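Local coordinates for protein putative secreted endoglycosylceramidase (Rhodococcus hoagii, PDB 6JYZ) that probably hydrolyses the glycosidic bond linking sugar to ceramide in galactosyl glycolipids, as an endogalactosylceramidase of glycoside hydrolase family 5, at residues A[110-114]-A[208-214]; A[129-133]-A[155-159]. All coordinates share one frame; numbering follows the deposited sequence.

Both contacts belong to the family 5 barrel but lie at different ends of its strands, their nearest atoms about 18 Å apart. Interaction 1 joins helix 100-115 to the loop that leads into strand 214-218; interaction 2 pairs two pieces of the long excursion between strand 119-124 and helix 177-187, and so is nested within the chain loop that interaction 1 closes. Each has a buried apolar or aromatic side and a more open polar one. In interaction 1 a valine lies inside and a lysine-glutamate salt bridge with a water lies at the partly exposed side. Interaction 2 has no salt bridge: a buried indole N-H meets a threonine hydroxyl, while a tyrosine-glutamate stack faces outward.

Interaction 1 of 2, residues A[110-114]-A[208-214]; sequences VQDAK and FRNEPAV
Val110 meets Phe208, Glu211 and Val214 where helix 100-115 of the (beta/alpha)8 barrel packs on the loop entering strand 214-218. Its two methyls divide the work. Val110 CG1 rests 4.0 Å from Val214 CG2, the two valine side chains crossing at about a right angle, and also touches the aliphatic Glu211 CG. Val110 CG2, lying beside the backbone N, approaches the Phe208 ring obliquely, 4.1 Å from Phe208 CE1. Thr120 of strand 119-124 touches Val110, and Leu122 of that strand touches Phe208 and Val214.

Gln111 takes part through solvent alone: its OE1 accepts from a water that also donates to Glu211 OE1 and accepts from Lys114 NZ. One turn on from Val110, Lys114 runs out fully extended, CG anti to the backbone N (chi1 180°), and lays its methylene chain along Ala213, with Lys114 CD 3.7 Å from Ala213 CB. This delivers Lys114 NZ to Glu211 OE2 at 2.8 Å, a salt bridge made on the syn lone pair of the carboxylate. The glutamate arrives from the opposite direction with its chain bent at chi2 (48°), which turns the carboxylate back over its own beta turn. There the anti lone pair of Glu211 OE2 takes the backbone Ala213 N at 3.0 Å, with a nearly straight N-H...O angle of 167°.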
ATOM      1  N   VAL A 110      -1.197   6.504 -13.293  1.00 10.28           N
ATOM      2  CA  VAL A 110      -2.552   6.017 -13.192  1.00 10.63           C
ATOM      3  C   VAL A 110      -2.999   5.503 -14.545  1.00 11.86           C
ATOM      4  O   VAL A 110      -3.688   4.470 -14.635  1.00 11.44           O
ATOM      5  CB  VAL A 110      -3.495   7.105 -12.678  1.00 10.57           C
ATOM      6  CG1 VAL A 110      -4.953   6.723 -12.788  1.00 11.91           C
ATOM      7  CG2 VAL A 110      -3.188   7.411 -11.196  1.00 12.05           C
ATOM      8  N   GLN A 111      -2.699   6.247 -15.627  1.00 11.43           N
ATOM      9  CA  GLN A 111      -3.156   5.847 -16.963  1.00 11.95           C
ATOM     10  C   GLN A 111      -2.372   4.634 -17.439  1.00 11.86           C
ATOM     11  O   GLN A 111      -3.010   3.724 -18.013  1.00 12.06           O
ATOM     12  CB  GLN A 111      -2.927   7.039 -17.928  1.00 14.74           C
ATOM     13  CG  GLN A 111      -3.564   6.736 -19.313  1.00 19.07           C
ATOM     14  CD  GLN A 111      -5.075   6.595 -19.225  1.00 24.18           C
ATOM     15  OE1 GLN A 111      -5.818   7.385 -18.657  1.00 23.45           O
ATOM     16  NE2 GLN A 111      -5.590   5.510 -19.764  1.00 26.22           N
ATOM     17  N   ASP A 112      -1.097   4.529 -17.207  1.00 11.97           N
ATOM     18  CA  ASP A 112      -0.355   3.340 -17.580  1.00 12.73           C
ATOM     19  C   ASP A 112      -0.843   2.123 -16.813  1.00 12.31           C
ATOM     20  O   ASP A 112      -0.990   1.010 -17.391  1.00 13.13           O
ATOM     21  CB  ASP A 112       1.130   3.524 -17.306  1.00 14.21           C
ATOM     22  CG  ASP A 112       1.845   4.495 -18.266  1.00 16.09           C
ATOM     23  OD1 ASP A 112       1.321   4.714 -19.419  1.00 19.01           O
ATOM     24  OD2 ASP A 112       2.945   4.956 -17.884  1.00 18.36           O
ATOM     25  N   ALA A 113      -1.158   2.272 -15.531  1.00 11.18           N
ATOM     26  CA  ALA A 113      -1.763   1.165 -14.786  1.00 11.26           C
ATOM     27  C   ALA A 113      -3.119   0.830 -15.388  1.00 11.24           C
ATOM     28  O   ALA A 113      -3.389  -0.368 -15.649  1.00 11.10           O
ATOM     29  CB  ALA A 113      -1.851   1.602 -13.305  1.00 11.78           C
ATOM     30  N   LYS A 114      -3.996   1.772 -15.633  1.00 10.76           N
ATOM     31  CA  LYS A 114      -5.328   1.502 -16.148  1.00 11.50           C
ATOM     32  C   LYS A 114      -5.261   0.793 -17.500  1.00 12.62           C
ATOM     33  O   LYS A 114      -6.049  -0.158 -17.722  1.00 13.05           O
ATOM     34  CB  LYS A 114      -6.096   2.824 -16.210  1.00 14.37           C
ATOM     35  CG  LYS A 114      -7.532   2.773 -16.728  1.00 17.20           C
ATOM     36  CD  LYS A 114      -8.077   4.247 -16.906  1.00 19.70           C
ATOM     37  CE  LYS A 114      -9.589   4.197 -17.147  1.00 22.88           C
ATOM     38  NZ  LYS A 114     -10.294   5.520 -17.029  1.00 18.42           N
ATOM     39  N   PHE A 208      -8.465  13.829  -9.619  1.00 11.10           N
ATOM     40  CA  PHE A 208      -8.849  12.478  -9.995  1.00 10.75           C
ATOM     41  C   PHE A 208     -10.304  12.215  -9.696  1.00 11.00           C
ATOM     42  O   PHE A 208     -10.734  11.046  -9.730  1.00 11.72           O
ATOM     43  CB  PHE A 208      -7.921  11.467  -9.297  1.00 10.92           C
ATOM     44  CG  PHE A 208      -6.525  11.519  -9.818  1.00 11.13           C
ATOM     45  CD1 PHE A 208      -6.220  10.959 -11.084  1.00 11.36           C
ATOM     46  CD2 PHE A 208      -5.528  12.202  -9.145  1.00 11.51           C
ATOM     47  CE1 PHE A 208      -4.931  11.061 -11.587  1.00 11.19           C
ATOM     48  CE2 PHE A 208      -4.263  12.326  -9.668  1.00 11.97           C
ATOM     49  CZ  PHE A 208      -3.956  11.758 -10.910  1.00 11.46           C
ATOM     50  N   ARG A 209     -11.098  13.252  -9.483  1.00 11.50           N
ATOM     51  CA  ARG A 209     -12.442  13.082  -8.978  1.00 11.55           C
ATOM     52  C   ARG A 209     -13.389  12.328  -9.937  1.00 12.42           C
ATOM     53  O   ARG A 209     -14.411  11.793  -9.451  1.00 13.45           O
ATOM     54  CB  ARG A 209     -13.065  14.425  -8.542  1.00 12.44           C
ATOM     55  CG  ARG A 209     -13.318  15.369  -9.709  1.00 13.75           C
ATOM     56  CD  ARG A 209     -13.748  16.682  -9.090  1.00 16.14           C
ATOM     57  NE  ARG A 209     -14.102  17.676 -10.125  1.00 19.83           N
ATOM     58  CZ  ARG A 209     -13.273  18.520 -10.701  1.00 23.05           C
ATOM     59  NH1 ARG A 209     -11.971  18.409 -10.514  1.00 23.62           N
ATOM     60  NH2 ARG A 209     -13.755  19.453 -11.539  1.00 26.21           N
ATOM     61  N   ASN A 210     -13.025  12.329 -11.243  1.00 11.33           N
ATOM     62  CA  ASN A 210     -13.876  11.593 -12.169  1.00 13.10           C
ATOM     63  C   ASN A 210     -13.179  10.360 -12.725  1.00 14.26           C
ATOM     64  O   ASN A 210     -13.641   9.799 -13.696  1.00 15.01           O
ATOM     65  CB  ASN A 210     -14.365  12.523 -13.328  1.00 14.63           C
ATOM     66  CG  ASN A 210     -15.613  13.299 -12.952  1.00 16.22           C
ATOM     67  OD1 ASN A 210     -16.625  12.670 -12.687  1.00 18.97           O
ATOM     68  ND2 ASN A 210     -15.451  14.594 -12.782  1.00 18.71           N
ATOM     69  N   GLU A 211     -12.084   9.911 -12.105  1.00 12.51           N
ATOM     70  CA  GLU A 211     -11.282   8.806 -12.661  1.00 11.96           C
ATOM     71  C   GLU A 211     -11.616   7.489 -11.941  1.00 12.82           C
ATOM     72  O   GLU A 211     -11.206   7.297 -10.767  1.00 12.06           O
ATOM     73  CB  GLU A 211      -9.803   9.143 -12.411  1.00 12.27           C
ATOM     74  CG  GLU A 211      -8.868   8.068 -12.913  1.00 13.21           C
ATOM     75  CD  GLU A 211      -9.155   7.611 -14.317  1.00 15.51           C
ATOM     76  OE1 GLU A 211      -8.753   8.346 -15.226  1.00 17.63           O
ATOM     77  OE2 GLU A 211      -9.768   6.559 -14.532  1.00 13.90           O
ATOM     78  N   PRO A 212     -12.305   6.549 -12.568  1.00 11.51           N
ATOM     79  CA  PRO A 212     -12.652   5.301 -11.878  1.00 12.09           C
ATOM     80  C   PRO A 212     -11.409   4.440 -11.625  1.00 11.73           C
ATOM     81  O   PRO A 212     -11.492   3.563 -10.738  1.00 12.82           O
ATOM     82  CB  PRO A 212     -13.622   4.583 -12.857  1.00 13.71           C
ATOM     83  CG  PRO A 212     -13.267   5.156 -14.212  1.00 14.64           C
ATOM     84  CD  PRO A 212     -12.900   6.621 -13.954  1.00 12.32           C
ATOM     85  N   ALA A 213     -10.309   4.617 -12.328  1.00 10.94           N
ATOM     86  CA  ALA A 213      -9.160   3.765 -12.067  1.00 10.94           C
ATOM     87  C   ALA A 213      -8.544   4.082 -10.735  1.00 11.05           C
ATOM     88  O   ALA A 213      -7.706   3.300 -10.287  1.00 11.69           O
ATOM     89  CB  ALA A 213      -8.176   3.983 -13.168  1.00 12.52           C
ATOM     90  N   VAL A 214      -8.807   5.236 -10.133  1.00 10.96           N
ATOM     91  CA  VAL A 214      -8.276   5.534  -8.813  1.00 10.88           C
ATOM     92  C   VAL A 214      -9.238   4.900  -7.815  1.00 11.43           C
ATOM     93  O   VAL A 214     -10.410   5.250  -7.728  1.00 12.79           O
ATOM     94  CB  VAL A 214      -8.114   7.039  -8.606  1.00 10.85           C
ATOM     95  CG1 VAL A 214      -7.847   7.388  -7.114  1.00 12.80           C
ATOM     96  CG2 VAL A 214      -6.992   7.572  -9.492  1.00 12.88           C
TER
HETATM   97  O   HOH W   1      -8.429   7.473 -17.949  1.00 34.37           O

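Interaction 2 of 2, residues A[129-133]-A[155-159]; sequences WGPYV and PEWAT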
ATOM      1  N   TRP A 129       8.777  10.339   9.085  1.00  8.97           N
ATOM      2  CA  TRP A 129       8.365  11.735   8.818  1.00  8.91           C
ATOM      3  C   TRP A 129       8.789  12.280   7.444  1.00  8.37           C
ATOM      4  O   TRP A 129       7.892  12.782   6.736  1.00  9.37           O
ATOM      5  CB  TRP A 129       8.779  12.711   9.951  1.00  9.39           C
ATOM      6  CG  TRP A 129       8.316  14.115   9.635  1.00  8.91           C
ATOM      7  CD1 TRP A 129       9.133  15.117   9.168  1.00 10.26           C
ATOM      8  CD2 TRP A 129       6.973  14.616   9.664  1.00  8.87           C
ATOM      9  NE1 TRP A 129       8.341  16.233   8.967  1.00 10.41           N
ATOM     10  CE2 TRP A 129       7.016  15.959   9.215  1.00  9.52           C
ATOM     11  CE3 TRP A 129       5.729  14.062  10.007  1.00  9.15           C
ATOM     12  CZ2 TRP A 129       5.856  16.722   9.077  1.00 10.11           C
ATOM     13  CZ3 TRP A 129       4.589  14.831   9.852  1.00 10.17           C
ATOM     14  CH2 TRP A 129       4.671  16.145   9.367  1.00 10.50           C
ATOM     15  N   GLY A 130      10.067  12.291   7.101  1.00  9.49           N
ATOM     16  CA  GLY A 130      10.420  12.867   5.809  1.00 10.41           C
ATOM     17  C   GLY A 130      11.880  12.788   5.493  1.00  9.80           C
ATOM     18  O   GLY A 130      12.680  12.193   6.214  1.00 10.22           O
ATOM     19  N   PRO A 131      12.274  13.400   4.345  1.00  9.77           N
ATOM     20  CA  PRO A 131      13.687  13.387   3.961  1.00 10.71           C
ATOM     21  C   PRO A 131      14.618  14.200   4.842  1.00 10.74           C
ATOM     22  O   PRO A 131      15.822  14.003   4.694  1.00 12.05           O
ATOM     23  CB  PRO A 131      13.707  14.057   2.542  1.00 11.10           C
ATOM     24  CG  PRO A 131      12.255  13.917   2.049  1.00 11.31           C
ATOM     25  CD  PRO A 131      11.398  14.025   3.324  1.00 10.30           C
ATOM     26  N   TYR A 132      14.079  15.068   5.698  1.00 10.83           N
ATOM     27  CA  TYR A 132      14.932  16.078   6.330  1.00 11.52           C
ATOM     28  C   TYR A 132      15.149  15.765   7.794  1.00 13.07           C
ATOM     29  O   TYR A 132      15.599  16.685   8.515  1.00 16.76           O
ATOM     30  CB  TYR A 132      14.318  17.483   6.092  1.00 12.70           C
ATOM     31  CG  TYR A 132      14.224  17.783   4.619  1.00 12.33           C
ATOM     32  CD1 TYR A 132      15.362  18.184   3.923  1.00 14.41           C
ATOM     33  CD2 TYR A 132      13.078  17.557   3.904  1.00 12.22           C
ATOM     34  CE1 TYR A 132      15.330  18.363   2.531  1.00 15.57           C
ATOM     35  CE2 TYR A 132      13.006  17.717   2.516  1.00 12.89           C
ATOM     36  CZ  TYR A 132      14.142  18.099   1.857  1.00 14.19           C
ATOM     37  OH  TYR A 132      14.117  18.267   0.474  1.00 18.14           O
ATOM     38  N   VAL A 133      15.072  14.515   8.194  1.00 11.31           N
ATOM     39  CA  VAL A 133      15.264  14.104   9.579  1.00 11.51           C
ATOM     40  C   VAL A 133      16.581  13.405   9.818  1.00 11.42           C
ATOM     41  O   VAL A 133      16.763  12.887  10.929  1.00 12.18           O
ATOM     42  CB  VAL A 133      14.111  13.153   9.997  1.00 11.87           C
ATOM     43  CG1 VAL A 133      12.780  13.880   9.853  1.00 12.89           C
ATOM     44  CG2 VAL A 133      14.086  11.845   9.260  1.00 12.31           C
ATOM     45  N   PRO A 155       7.810  17.832   3.364  1.00 10.12           N
ATOM     46  CA  PRO A 155       8.860  18.774   2.938  1.00 10.03           C
ATOM     47  C   PRO A 155       9.559  19.421   4.124  1.00 10.21           C
ATOM     48  O   PRO A 155       9.090  19.404   5.274  1.00  9.93           O
ATOM     49  CB  PRO A 155       8.055  19.829   2.157  1.00 11.04           C
ATOM     50  CG  PRO A 155       6.649  19.783   2.726  1.00 10.18           C
ATOM     51  CD  PRO A 155       6.428  18.300   3.114  1.00 10.55           C
ATOM     52  N   GLU A 156      10.719  20.029   3.815  1.00 10.75           N
ATOM     53  CA  GLU A 156      11.533  20.607   4.866  1.00 10.47           C
ATOM     54  C   GLU A 156      10.783  21.697   5.624  1.00 10.69           C
ATOM     55  O   GLU A 156      10.884  21.784   6.846  1.00 11.16           O
ATOM     56  CB  GLU A 156      12.829  21.104   4.259  1.00 12.30           C
ATOM     57  CG  GLU A 156      13.888  21.504   5.301  1.00 14.90           C
ATOM     58  CD  GLU A 156      15.218  21.907   4.694  1.00 21.44           C
ATOM     59  OE1 GLU A 156      15.253  22.270   3.504  1.00 26.00           O
ATOM     60  OE2 GLU A 156      16.202  21.764   5.394  1.00 27.77           O
ATOM     61  N   TRP A 157      10.055  22.546   4.889  1.00 10.45           N
ATOM     62  CA  TRP A 157       9.380  23.667   5.521  1.00 10.22           C
ATOM     63  C   TRP A 157       8.343  23.213   6.538  1.00 10.90           C
ATOM     64  O   TRP A 157       7.940  23.975   7.425  1.00 12.22           O
ATOM     65  CB  TRP A 157       8.750  24.609   4.449  1.00 11.12           C
ATOM     66  CG  TRP A 157       7.668  23.941   3.614  1.00 10.78           C
ATOM     67  CD1 TRP A 157       7.840  23.401   2.356  1.00 10.91           C
ATOM     68  CD2 TRP A 157       6.288  23.743   3.985  1.00 10.76           C
ATOM     69  NE1 TRP A 157       6.643  22.913   1.902  1.00 10.60           N
ATOM     70  CE2 TRP A 157       5.687  23.044   2.903  1.00  9.83           C
ATOM     71  CE3 TRP A 157       5.485  24.063   5.096  1.00 11.36           C
ATOM     72  CZ2 TRP A 157       4.348  22.626   2.945  1.00 11.24           C
ATOM     73  CZ3 TRP A 157       4.138  23.719   5.115  1.00 11.14           C
ATOM     74  CH2 TRP A 157       3.611  22.972   4.043  1.00 10.66           C
ATOM     75  N   ALA A 158       7.828  21.968   6.405  1.00 10.12           N
ATOM     76  CA  ALA A 158       6.806  21.420   7.293  1.00 10.85           C
ATOM     77  C   ALA A 158       7.423  20.629   8.442  1.00 10.84           C
ATOM     78  O   ALA A 158       6.625  20.020   9.198  1.00 11.80           O
ATOM     79  CB  ALA A 158       5.826  20.560   6.529  1.00 12.27           C
ATOM     80  N   THR A 159       8.734  20.560   8.566  1.00  9.98           N
ATOM     81  CA  THR A 159       9.428  19.672   9.493  1.00 10.57           C
ATOM     82  C   THR A 159       9.914  20.490  10.702  1.00 10.43           C
ATOM     83  O   THR A 159      10.804  21.340  10.566  1.00 11.87           O
ATOM     84  CB  THR A 159      10.610  19.046   8.792  1.00 10.04           C
ATOM     85  OG1 THR A 159      10.095  18.230   7.711  1.00 10.48           O
ATOM     86  CG2 THR A 159      11.375  18.105   9.721  1.00 11.36           C
TER
HETATM   87  O   HOH W   2      11.164  15.991   6.246  1.00 12.10           O
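The long loop that follows strand 119-124, on the side of the barrel where the strands end and family 5 enzymes carry their active site, folds back on itself here: Trp129 and Tyr132 of one limb meet Thr159 and Glu156 of the other, around a short 3-10 turn at 156-158. The Trp129 side chain is swung out opposite its backbone N, which brings the NE1 edge of the indole to the other limb. Trp129 NE1 donates to Thr159 OG1 at 2.9 Å, the oxygen close to the ring plane and the N-H...O angle a somewhat bent 149°. Further along the same edge, Trp129 CZ2 comes within 3.4 Å of Ala158 O.

The threonine hydroxyl is held from several sides. Thr159 OG1 donates to Pro155 O at 2.9 Å, from above the carbonyl plane, while Ala158 N bonds to that oxygen from the opposite face. A water that donates to OG1 accepts from Tyr132 N, tying the backbone of the first limb to the same hydroxyl. A leucine in place of Trp129 would remove the indole N-H and probably leave Thr159 OG1 without one of its donors and a gap beside Ala158.

Toward solvent, Glu156 CB sits over the centre of the Tyr132 ring, a CH-pi contact of 3.6 Å from CB to the ring centroid. The extended glutamate continues across that face, its carboxylate stacked 14° from the ring plane; Pro131 CB covers part of the other face. Phe183 of helix 177-187 meets the Trp129 ring edge-to-face, and Trp88 of helix 88-91 packs against Trp129, Pro155 and Ala158, so both helices pack against this part of the loop.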